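Local coordinates for methylenetetrahydrofolate--tRNA-(uracil-5-)-methyltransferase TrmFO (Thermus thermophilus, PDB 3G5S), which catalyses the folate- and FAD-dependent methylation of uridine 54 in tRNA to 5-methyluridine, most likely using NADH or NADPH as reductant, at residues Val367-Pro370 with Glu371-Leu375. Sequence-based numbering, arbitrary orientation.
Sequences VAPP and EESML
Ser373 folds back on Pro370 and grips its carbonyl oxygen twice. The hydroxyl OG donates to Pro370 O at 2.8 Å, in the carbonyl plane, while the backbone N of Ser373 reaches the same oxygen at 3.0 Å from above that plane. The second bond closes a type I beta turn from Pro370 to Ser373. Proline suits the opening position: it has no amide hydrogen to donate, and its carbonyl is the acceptor the turn needs. With chi1 at 71°, OG sits between the backbone N and the carbonyl carbon of its own residue, where it can meet Pro370 O and also accept from Gly376 N in the first turn of helix 374-384. With an alanine here the hydroxyl is gone, and the Gly376 amide is likely to lose its cap and Pro370 O to keep the turn bond alone.

The buried side of the contact is closely packed. Pro369 CB lies 3.5 Å from Ser373 OG, and Pro369 CG meets the branch carbon CG of Leu375 at 3.9 Å, the two apolar side chains crossing at a slant. Leucine's forked end suits this interior position, where it also touches Met71 and Ala348 from two other helices.

Toward solvent the packing is looser, which suits polar glutamates. Glu371 is exposed, its bond to CB pointing away from Pro370, whereas Glu372, which also touches Arg419, bends at chi2 (73°), bringing OE1 to 3.6 Å from Pro370 CB. Glu371 OE2 and Glu372 OE2 lie 3.0 Å apart without a hydrogen bond; they would probably repel unless one acid is protonated. Glu70 of helix 63-74 accepts from Met374 N and Leu375 N. The whole is a beta turn leading into a serine N-cap, which starts helix 374-384.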
ATOM      1  N   VAL A 367      12.592  14.177  -7.167  1.00 12.40           N
ATOM      2  CA  VAL A 367      12.406  14.592  -5.785  1.00 13.00           C
ATOM      3  C   VAL A 367      11.538  13.568  -5.054  1.00 11.57           C
ATOM      4  O   VAL A 367      10.923  12.701  -5.669  1.00 11.61           O
ATOM      5  CB  VAL A 367      11.748  15.982  -5.714  1.00 14.20           C
ATOM      6  CG1 VAL A 367      12.695  17.057  -6.238  1.00 16.40           C
ATOM      7  CG2 VAL A 367      10.438  15.994  -6.488  1.00 13.95           C
ATOM      8  N   ALA A 368      11.491  13.670  -3.729  1.00 11.99           N
ATOM      9  CA  ALA A 368      10.600  12.839  -2.929  1.00 12.09           C
ATOM     10  C   ALA A 368      10.297  13.578  -1.641  1.00 12.06           C
ATOM     11  O   ALA A 368      11.180  14.201  -1.065  1.00 12.99           O
ATOM     12  CB  ALA A 368      11.223  11.492  -2.624  1.00 13.44           C
ATOM     13  N   PRO A 369       9.042  13.513  -1.181  1.00 11.19           N
ATOM     14  CA  PRO A 369       8.669  14.259   0.023  1.00 11.39           C
ATOM     15  C   PRO A 369       9.313  13.662   1.264  1.00 11.44           C
ATOM     16  O   PRO A 369       9.765  12.526   1.253  1.00 11.80           O
ATOM     17  CB  PRO A 369       7.146  14.118   0.089  1.00 12.85           C
ATOM     18  CG  PRO A 369       6.747  13.161  -0.958  1.00 14.09           C
ATOM     19  CD  PRO A 369       7.927  12.753  -1.767  1.00 13.01           C
ATOM     20  N   PRO A 370       9.338  14.431   2.349  1.00 12.95           N
ATOM     21  CA  PRO A 370      10.086  14.034   3.547  1.00 14.02           C
ATOM     22  C   PRO A 370       9.406  12.924   4.349  1.00 12.79           C
ATOM     23  O   PRO A 370       8.200  12.706   4.218  1.00 11.74           O
ATOM     24  CB  PRO A 370      10.129  15.320   4.369  1.00 17.71           C
ATOM     25  CG  PRO A 370       8.952  16.098   3.916  1.00 17.72           C
ATOM     26  CD  PRO A 370       8.750  15.774   2.471  1.00 15.42           C
ATOM     27  N   GLU A 371      10.189  12.252   5.188  1.00 15.05           N
ATOM     28  CA  GLU A 371       9.729  11.122   5.995  1.00 17.43           C
ATOM     29  C   GLU A 371       8.556  11.457   6.922  1.00 14.76           C
ATOM     30  O   GLU A 371       7.773  10.572   7.274  1.00 15.96           O
ATOM     31  CB  GLU A 371      10.897  10.557   6.824  1.00 22.42           C
ATOM     32  CG  GLU A 371      11.534  11.580   7.768  1.00 25.98           C
ATOM     33  CD  GLU A 371      12.559  10.975   8.718  1.00 29.08           C
ATOM     34  OE1 GLU A 371      12.801   9.754   8.639  1.00 30.30           O
ATOM     35  OE2 GLU A 371      13.117  11.726   9.547  1.00 30.05           O
ATOM     36  N   GLU A 372       8.446  12.721   7.329  1.00 12.81           N
ATOM     37  CA  GLU A 372       7.368  13.144   8.227  1.00 12.34           C
ATOM     38  C   GLU A 372       6.023  13.222   7.527  1.00 11.25           C
ATOM     39  O   GLU A 372       4.986  13.183   8.185  1.00 11.65           O
ATOM     40  CB  GLU A 372       7.669  14.503   8.860  1.00 15.01           C
ATOM     41  CG  GLU A 372       8.825  14.499   9.829  1.00 17.85           C
ATOM     42  CD  GLU A 372      10.176  14.383   9.151  1.00 20.72           C
ATOM     43  OE1 GLU A 372      10.271  14.657   7.931  1.00 22.44           O
ATOM     44  OE2 GLU A 372      11.150  14.029   9.858  1.00 24.39           O
ATOM     45  N   SER A 373       6.036  13.384   6.206  1.00 10.73           N
ATOM     46  CA  SER A 373       4.790  13.428   5.462  1.00 10.63           C
ATOM     47  C   SER A 373       4.313  12.011   5.215  1.00  9.67           C
ATOM     48  O   SER A 373       5.111  11.070   5.170  1.00 10.43           O
ATOM     49  CB  SER A 373       4.942  14.192   4.147  1.00 11.91           C
ATOM     50  OG  SER A 373       5.713  13.493   3.197  1.00 12.82           O
HETATM   51  N   MSE A 374       3.009  11.853   5.051  1.00  9.78           N
HETATM   52  CA  MSE A 374       2.479  10.520   4.807  1.00  9.61           C
HETATM   53  C   MSE A 374       2.907  10.003   3.428  1.00  9.62           C
HETATM   54  O   MSE A 374       3.296   8.842   3.292  1.00  9.69           O
HETATM   55  CB  MSE A 374       0.962  10.490   4.966  1.00  9.57           C
HETATM   56  CG  MSE A 374       0.351   9.097   4.909  1.00  9.97           C
HETATM   57 SE   MSE A 374       1.104   7.847   6.215  1.00 10.57          SE
HETATM   58  CE  MSE A 374       0.742   8.848   7.833  1.00 11.78           C
ATOM     59  N   LEU A 375       2.851  10.843   2.400  1.00  9.90           N
ATOM     60  CA  LEU A 375       3.307  10.381   1.090  1.00  9.87           C
ATOM     61  C   LEU A 375       4.791  10.017   1.150  1.00  9.01           C
ATOM     62  O   LEU A 375       5.212   9.001   0.596  1.00  9.50           O
ATOM     63  CB  LEU A 375       3.042  11.420  -0.000  1.00 10.50           C
ATOM     64  CG  LEU A 375       3.536  11.007  -1.392  1.00 10.80           C
ATOM     65  CD1 LEU A 375       2.984   9.637  -1.808  1.00 11.84           C
ATOM     66  CD2 LEU A 375       3.178  12.068  -2.414  1.00 12.00           C
TER